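Local coordinates for MMS19 nucleotide excision repair protein homolog (Mus musculus, PDB 6TBL) that is probably a key component of the cytosolic iron-sulfur protein assembly complex, which delivers iron-sulfur clusters to apoproteins of DNA metabolism and genome integrity, at residues S11-A16 against L29-P34; K53-S58 against R93-P98. All blocks are in the same frame, centred on the assembly; numbering follows the deposited sequence.

Interaction 1 (S11-A16 against L29-P34)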
ATOM      1  N   SER A  11      32.710  16.615 -23.687  1.00100.95           N
ATOM      2  CA  SER A  11      31.558  16.731 -24.573  1.00107.91           C
ATOM      3  C   SER A  11      31.510  15.587 -25.576  1.00105.56           C
ATOM      4  O   SER A  11      30.423  15.137 -25.957  1.00112.95           O
ATOM      5  CB  SER A  11      31.589  18.078 -25.295  1.00115.39           C
ATOM      6  OG  SER A  11      32.755  18.206 -26.087  1.00118.65           O
ATOM      7  N   LEU A  12      32.671  15.097 -26.010  1.00101.56           N
ATOM      8  CA  LEU A  12      32.681  13.967 -26.931  1.00104.54           C
ATOM      9  C   LEU A  12      32.311  12.674 -26.219  1.00106.49           C
ATOM     10  O   LEU A  12      31.656  11.804 -26.805  1.00111.71           O
ATOM     11  CB  LEU A  12      34.048  13.844 -27.599  1.00104.54           C
ATOM     12  CG  LEU A  12      34.465  15.077 -28.398  1.00114.88           C
ATOM     13  CD1 LEU A  12      35.836  14.886 -29.015  1.00116.99           C
ATOM     14  CD2 LEU A  12      33.433  15.391 -29.468  1.00122.35           C
ATOM     15  N   LEU A  13      32.728  12.525 -24.959  1.00100.10           N
ATOM     16  CA  LEU A  13      32.306  11.366 -24.178  1.00 87.26           C
ATOM     17  C   LEU A  13      30.803  11.388 -23.937  1.00 87.38           C
ATOM     18  O   LEU A  13      30.137  10.349 -24.013  1.00 91.98           O
ATOM     19  CB  LEU A  13      33.054  11.324 -22.847  1.00 84.19           C
ATOM     20  CG  LEU A  13      34.536  10.957 -22.889  1.00 84.87           C
ATOM     21  CD1 LEU A  13      35.151  11.088 -21.505  1.00 90.00           C
ATOM     22  CD2 LEU A  13      34.715   9.547 -23.423  1.00 80.37           C
ATOM     23  N   LEU A  14      30.254  12.566 -23.640  1.00 88.56           N
ATOM     24  CA  LEU A  14      28.817  12.673 -23.417  1.00 91.81           C
ATOM     25  C   LEU A  14      28.041  12.401 -24.698  1.00 97.52           C
ATOM     26  O   LEU A  14      27.043  11.671 -24.684  1.00108.20           O
ATOM     27  CB  LEU A  14      28.478  14.053 -22.858  1.00 86.57           C
ATOM     28  CG  LEU A  14      29.073  14.365 -21.485  1.00 87.35           C
ATOM     29  CD1 LEU A  14      28.730  15.780 -21.060  1.00 88.75           C
ATOM     30  CD2 LEU A  14      28.594  13.360 -20.453  1.00 87.61           C
ATOM     31  N   GLU A  15      28.487  12.971 -25.818  1.00 95.45           N
ATOM     32  CA  GLU A  15      27.817  12.734 -27.090  1.00101.14           C
ATOM     33  C   GLU A  15      27.982  11.300 -27.573  1.00 99.46           C
ATOM     34  O   GLU A  15      27.166  10.833 -28.372  1.00106.32           O
ATOM     35  CB  GLU A  15      28.337  13.709 -28.146  1.00109.15           C
ATOM     36  CG  GLU A  15      27.808  15.120 -27.978  1.00127.35           C
ATOM     37  CD  GLU A  15      26.303  15.193 -28.153  1.00144.16           C
ATOM     38  OE1 GLU A  15      25.785  14.551 -29.092  1.00151.27           O
ATOM     39  OE2 GLU A  15      25.639  15.881 -27.349  1.00148.82           O
ATOM     40  N   ALA A  16      29.013  10.594 -27.108  1.00 96.87           N
ATOM     41  CA  ALA A  16      29.176   9.194 -27.478  1.00 96.70           C
ATOM     42  C   ALA A  16      28.107   8.306 -26.858  1.00104.89           C
ATOM     43  O   ALA A  16      27.865   7.204 -27.364  1.00107.93           O
ATOM     44  CB  ALA A  16      30.565   8.697 -27.076  1.00 83.05           C
ATOM     45  N   LEU A  29      31.509   4.466 -21.859  1.00 87.82           N
ATOM     46  CA  LEU A  29      31.108   4.138 -20.494  1.00 85.10           C
ATOM     47  C   LEU A  29      32.305   3.726 -19.646  1.00 82.33           C
ATOM     48  O   LEU A  29      32.348   4.015 -18.444  1.00 81.22           O
ATOM     49  CB  LEU A  29      30.052   3.034 -20.504  1.00 72.18           C
ATOM     50  CG  LEU A  29      28.638   3.434 -20.923  1.00 75.03           C
ATOM     51  CD1 LEU A  29      27.784   2.202 -21.172  1.00 78.18           C
ATOM     52  CD2 LEU A  29      27.999   4.323 -19.867  1.00 74.19           C
ATOM     53  N   SER A  30      33.289   3.052 -20.248  1.00 75.95           N
ATOM     54  CA  SER A  30      34.481   2.673 -19.500  1.00 76.84           C
ATOM     55  C   SER A  30      35.329   3.880 -19.118  1.00 76.18           C
ATOM     56  O   SER A  30      36.157   3.777 -18.207  1.00 79.63           O
ATOM     57  CB  SER A  30      35.322   1.683 -20.307  1.00 78.59           C
ATOM     58  OG  SER A  30      35.864   2.299 -21.463  1.00102.88           O
ATOM     59  N   CYS A  31      35.146   5.012 -19.795  1.00 75.94           N
ATOM     60  CA  CYS A  31      35.827   6.245 -19.427  1.00 84.78           C
ATOM     61  C   CYS A  31      35.040   7.063 -18.417  1.00 87.51           C
ATOM     62  O   CYS A  31      35.640   7.738 -17.571  1.00 91.23           O
ATOM     63  CB  CYS A  31      36.083   7.102 -20.669  1.00 84.25           C
ATOM     64  SG  CYS A  31      37.193   6.362 -21.859  1.00 89.49           S
ATOM     65  N   LEU A  32      33.711   7.013 -18.486  1.00 88.84           N
ATOM     66  CA  LEU A  32      32.879   7.871 -17.653  1.00 83.15           C
ATOM     67  C   LEU A  32      32.852   7.408 -16.201  1.00 83.90           C
ATOM     68  O   LEU A  32      32.830   8.239 -15.287  1.00 89.28           O
ATOM     69  CB  LEU A  32      31.465   7.930 -18.228  1.00 72.26           C
ATOM     70  CG  LEU A  32      31.347   8.707 -19.537  1.00 76.27           C
ATOM     71  CD1 LEU A  32      29.974   8.519 -20.155  1.00 85.13           C
ATOM     72  CD2 LEU A  32      31.631  10.184 -19.300  1.00 74.63           C
ATOM     73  N   GLN A  33      32.857   6.096 -15.968  1.00 84.92           N
ATOM     74  CA  GLN A  33      32.773   5.598 -14.595  1.00 86.27           C
ATOM     75  C   GLN A  33      33.912   6.090 -13.711  1.00 85.50           C
ATOM     76  O   GLN A  33      33.628   6.584 -12.605  1.00 81.52           O
ATOM     77  CB  GLN A  33      32.689   4.069 -14.600  1.00 89.73           C
ATOM     78  CG  GLN A  33      32.805   3.453 -13.218  1.00 94.35           C
ATOM     79  CD  GLN A  33      32.537   1.966 -13.221  1.00108.17           C
ATOM     80  OE1 GLN A  33      32.112   1.401 -14.230  1.00112.92           O
ATOM     81  NE2 GLN A  33      32.783   1.319 -12.089  1.00116.21           N
ATOM     82  N   PRO A  34      35.189   5.995 -14.103  1.00 79.02           N
ATOM     83  CA  PRO A  34      36.241   6.558 -13.237  1.00 78.65           C
ATOM     84  C   PRO A  34      36.121   8.060 -13.054  1.00 81.16           C
ATOM     85  O   PRO A  34      36.457   8.573 -11.978  1.00 80.78           O
ATOM     86  CB  PRO A  34      37.542   6.182 -13.962  1.00 74.79           C
ATOM     87  CG  PRO A  34      37.169   5.055 -14.866  1.00 81.09           C
ATOM     88  CD  PRO A  34      35.765   5.342 -15.291  1.00 79.27           C
TER
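No ring or planar polar group takes part where L13 meets C31 and L32; the surfaces in touch are aliphatic branches and one thiol-bearing side chain, without faces or edges to stack. L13 supplies the centre of the contact. Its isobutyl group points from helix 9-16 at helix 22-38, and the fork at its end straddles the CB of C31, with L13 CD2 3.9 Å and L13 CD1 4.2 Å from that atom. The sulfur stands further off, C31 SG being 4.3 Å from L13 CD2, so the cysteine meets the fork through its methylene, and it does so at the exposed border of the interface. L32 approaches lower on the leucine, bringing its CD2 to 4.0 Å from L13 CB. In L32 the CG is anti to the carbonyl carbon, and chi1 of -71° and chi2 of 170° together lay CD2 against the stem of L13. Both helices belong to HEAT repeat 2 in the C-terminal part of MMS19, and the contact packs the two against each other within that unit. The CA atoms of L13 and L32 come to 7.4 Å, and 173 Å² of surface is buried between the two segments. No hydrogen bond joins the segments 11-16 and 29-34, but just before the second of them T28 OG1 is bonded to the carbonyl oxygen of L13. L32 is buried, also touching L17 and F54, while L13 also packs on L35, further along helix 22-38.

Interaction 2 (K53-S58 against R93-P98); sequences KFLNLS and RALAKP
L55 meets A94 where segment 53-58 of HEAT repeat 3 packs against segment 93-98 of HEAT repeat 4. L55 gives up the most surface, and S58, three residues on, forms a second centre of the contact. The CB of L55 does not aim directly at the other segment; with CG beside the backbone N (chi1 -68°), the side chain bends so that its methyl fork reaches across. Both branches then close on one small target, L55 CD1 and L55 CD2 each lying 3.8 Å from A94 CB. The alanine methyl points back at the fork and so fits between the two branches, and the backbones can draw near: the CA atoms of L55 and A94 are 7.2 Å apart. L95 comes in beside it, its side chain crossing that of L55 at about a right angle and setting L95 CD2 4.0 Å from L55 CD2. L95 is buried and also packs on A113 and R114, so it bridges L55 and helix 104-118. From A94 to K97 the backbone makes a type I beta turn, after which P98 lies against S58. S58 follows the end of helix 47-57 and is itself buried, resting also on L70 of helix 63-76, while P98 touches A110. No hydrogen bond crosses the contact, which buries 164 Å² in all. At the S58 end the approach is loose and made to the pyrrolidine ring: S58 OG lies 4.3 Å from P98 CG.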
ATOM      1  N   LYS A  53      20.986   9.516 -20.222  1.00 87.98           N
ATOM      2  CA  LYS A  53      21.596   8.590 -21.172  1.00 88.63           C
ATOM      3  C   LYS A  53      21.939   7.255 -20.523  1.00 90.22           C
ATOM      4  O   LYS A  53      21.810   6.202 -21.159  1.00 93.62           O
ATOM      5  CB  LYS A  53      22.838   9.221 -21.795  1.00 89.23           C
ATOM      6  CG  LYS A  53      22.519  10.306 -22.801  1.00 95.02           C
ATOM      7  CD  LYS A  53      21.562   9.784 -23.859  1.00104.10           C
ATOM      8  CE  LYS A  53      21.084  10.895 -24.774  1.00110.84           C
ATOM      9  NZ  LYS A  53      20.079  10.394 -25.748  1.00116.35           N
ATOM     10  N   PHE A  54      22.383   7.274 -19.264  1.00 90.32           N
ATOM     11  CA  PHE A  54      22.676   6.020 -18.574  1.00 83.85           C
ATOM     12  C   PHE A  54      21.433   5.146 -18.474  1.00 87.75           C
ATOM     13  O   PHE A  54      21.503   3.928 -18.677  1.00 83.46           O
ATOM     14  CB  PHE A  54      23.248   6.296 -17.183  1.00 78.58           C
ATOM     15  CG  PHE A  54      24.650   6.839 -17.191  1.00 78.17           C
ATOM     16  CD1 PHE A  54      25.415   6.819 -18.346  1.00 75.77           C
ATOM     17  CD2 PHE A  54      25.206   7.362 -16.035  1.00 77.77           C
ATOM     18  CE1 PHE A  54      26.704   7.319 -18.347  1.00 74.37           C
ATOM     19  CE2 PHE A  54      26.494   7.864 -16.031  1.00 78.04           C
ATOM     20  CZ  PHE A  54      27.245   7.840 -17.187  1.00 72.18           C
ATOM     21  N   LEU A  55      20.282   5.753 -18.169  1.00 86.45           N
ATOM     22  CA  LEU A  55      19.047   4.982 -18.071  1.00 86.25           C
ATOM     23  C   LEU A  55      18.652   4.391 -19.418  1.00 85.70           C
ATOM     24  O   LEU A  55      18.212   3.238 -19.491  1.00 90.94           O
ATOM     25  CB  LEU A  55      17.924   5.855 -17.513  1.00 88.28           C
ATOM     26  CG  LEU A  55      18.060   6.283 -16.051  1.00 86.95           C
ATOM     27  CD1 LEU A  55      16.954   7.252 -15.667  1.00 72.76           C
ATOM     28  CD2 LEU A  55      18.056   5.066 -15.136  1.00 84.59           C
ATOM     29  N   ASN A  56      18.803   5.163 -20.498  1.00 82.98           N
ATOM     30  CA  ASN A  56      18.501   4.633 -21.823  1.00 99.12           C
ATOM     31  C   ASN A  56      19.398   3.452 -22.162  1.00 99.33           C
ATOM     32  O   ASN A  56      18.930   2.438 -22.692  1.00102.41           O
ATOM     33  CB  ASN A  56      18.644   5.731 -22.877  1.00113.11           C
ATOM     34  CG  ASN A  56      17.594   6.808 -22.739  1.00131.68           C
ATOM     35  OD1 ASN A  56      16.472   6.664 -23.228  1.00138.52           O
ATOM     36  ND2 ASN A  56      17.948   7.897 -22.067  1.00139.03           N
ATOM     37  N   LEU A  57      20.691   3.561 -21.853  1.00 87.56           N
ATOM     38  CA  LEU A  57      21.624   2.486 -22.162  1.00 86.21           C
ATOM     39  C   LEU A  57      21.396   1.253 -21.300  1.00 86.60           C
ATOM     40  O   LEU A  57      21.821   0.158 -21.683  1.00 89.55           O
ATOM     41  CB  LEU A  57      23.060   2.981 -22.005  1.00 83.21           C
ATOM     42  CG  LEU A  57      23.483   4.076 -22.985  1.00 81.14           C
ATOM     43  CD1 LEU A  57      24.862   4.595 -22.629  1.00 83.56           C
ATOM     44  CD2 LEU A  57      23.451   3.553 -24.413  1.00 74.67           C
ATOM     45  N   SER A  58      20.731   1.400 -20.154  1.00 85.64           N
ATOM     46  CA  SER A  58      20.416   0.254 -19.308  1.00 83.10           C
ATOM     47  C   SER A  58      19.339  -0.643 -19.903  1.00 80.53           C
ATOM     48  O   SER A  58      19.021  -1.673 -19.301  1.00 78.50           O
ATOM     49  CB  SER A  58      19.978   0.727 -17.922  1.00 78.28           C
ATOM     50  OG  SER A  58      18.771   1.464 -18.001  1.00 80.30           O
ATOM     51  N   ARG A  93      12.391   4.647  -9.612  1.00 84.87           N
ATOM     52  CA  ARG A  93      11.349   4.110 -10.479  1.00 87.80           C
ATOM     53  C   ARG A  93      11.945   3.513 -11.749  1.00 81.16           C
ATOM     54  O   ARG A  93      11.553   2.420 -12.172  1.00 82.47           O
ATOM     55  CB  ARG A  93      10.334   5.205 -10.815  1.00 96.04           C
ATOM     56  CG  ARG A  93       9.758   5.904  -9.591  1.00114.10           C
ATOM     57  CD  ARG A  93       8.996   7.165  -9.965  1.00133.86           C
ATOM     58  NE  ARG A  93       7.791   6.869 -10.729  1.00150.40           N
ATOM     59  CZ  ARG A  93       6.847   7.762 -11.006  1.00170.92           C
ATOM     60  NH1 ARG A  93       5.780   7.404 -11.708  1.00182.33           N
ATOM     61  NH2 ARG A  93       6.966   9.012 -10.578  1.00177.34           N
ATOM     62  N   ALA A  94      12.909   4.208 -12.361  1.00 76.62           N
ATOM     63  CA  ALA A  94      13.504   3.716 -13.601  1.00 74.23           C
ATOM     64  C   ALA A  94      14.311   2.444 -13.371  1.00 77.06           C
ATOM     65  O   ALA A  94      14.249   1.512 -14.180  1.00 83.79           O
ATOM     66  CB  ALA A  94      14.381   4.798 -14.230  1.00 72.67           C
ATOM     67  N   LEU A  95      15.075   2.383 -12.278  1.00 77.43           N
ATOM     68  CA  LEU A  95      15.897   1.208 -12.012  1.00 77.88           C
ATOM     69  C   LEU A  95      15.077  -0.010 -11.606  1.00 73.79           C
ATOM     70  O   LEU A  95      15.646  -1.098 -11.474  1.00 72.88           O
ATOM     71  CB  LEU A  95      16.939   1.521 -10.934  1.00 72.69           C
ATOM     72  CG  LEU A  95      18.041   2.495 -11.364  1.00 67.16           C
ATOM     73  CD1 LEU A  95      19.071   2.686 -10.265  1.00 69.96           C
ATOM     74  CD2 LEU A  95      18.705   2.012 -12.641  1.00 70.39           C
ATOM     75  N   ALA A  96      13.766   0.139 -11.411  1.00 75.18           N
ATOM     76  CA  ALA A  96      12.937  -1.027 -11.124  1.00 89.80           C
ATOM     77  C   ALA A  96      12.838  -1.952 -12.328  1.00 87.23           C
ATOM     78  O   ALA A  96      12.695  -3.169 -12.164  1.00 91.42           O
ATOM     79  CB  ALA A  96      11.545  -0.583 -10.673  1.00 70.04           C
ATOM     80  N   LYS A  97      12.912  -1.400 -13.543  1.00 87.00           N
ATOM     81  CA  LYS A  97      12.830  -2.248 -14.731  1.00 85.72           C
ATOM     82  C   LYS A  97      14.046  -3.156 -14.872  1.00 90.67           C
ATOM     83  O   LYS A  97      13.859  -4.367 -15.081  1.00 94.09           O
ATOM     84  CB  LYS A  97      12.607  -1.381 -15.974  1.00 83.37           C
ATOM     85  CG  LYS A  97      12.671  -2.142 -17.289  1.00 91.02           C
ATOM     86  CD  LYS A  97      12.592  -1.189 -18.475  1.00 91.22           C
ATOM     87  CE  LYS A  97      12.670  -1.939 -19.794  1.00 85.03           C
ATOM     88  NZ  LYS A  97      12.608  -1.016 -20.958  1.00 93.25           N
ATOM     89  N   PRO A  98      15.292  -2.671 -14.769  1.00 77.27           N
ATOM     90  CA  PRO A  98      16.437  -3.596 -14.832  1.00 73.93           C
ATOM     91  C   PRO A  98      16.471  -4.610 -13.703  1.00 74.74           C
ATOM     92  O   PRO A  98      17.205  -5.601 -13.810  1.00 86.25           O
ATOM     93  CB  PRO A  98      17.652  -2.659 -14.773  1.00 74.17           C
ATOM     94  CG  PRO A  98      17.152  -1.362 -15.261  1.00 73.23           C
ATOM     95  CD  PRO A  98      15.746  -1.268 -14.753  1.00 69.51           C
TER

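From the N terminus, helix 9-16 is followed by helix 22-38, and interaction 1 closes a short hairpin of these two helices, with 12 residues separating its segments. The chain then runs through helix 40-43 into helix 47-57, where interaction 2 opens; it closes after helix 63-76, at the end of helix 81-94, with 34 residues between its segments. The two loops therefore follow in series, neither crossing nor nesting. Interaction 1 works within HEAT repeat 2, whereas interaction 2 joins repeats 3 and 4. Their centres lie about 17 Å apart on opposite sides of the chain's centre, yet they meet through L29 and L32, which pack on F54, and through L29 on L57, so that helix 47-57 connects both.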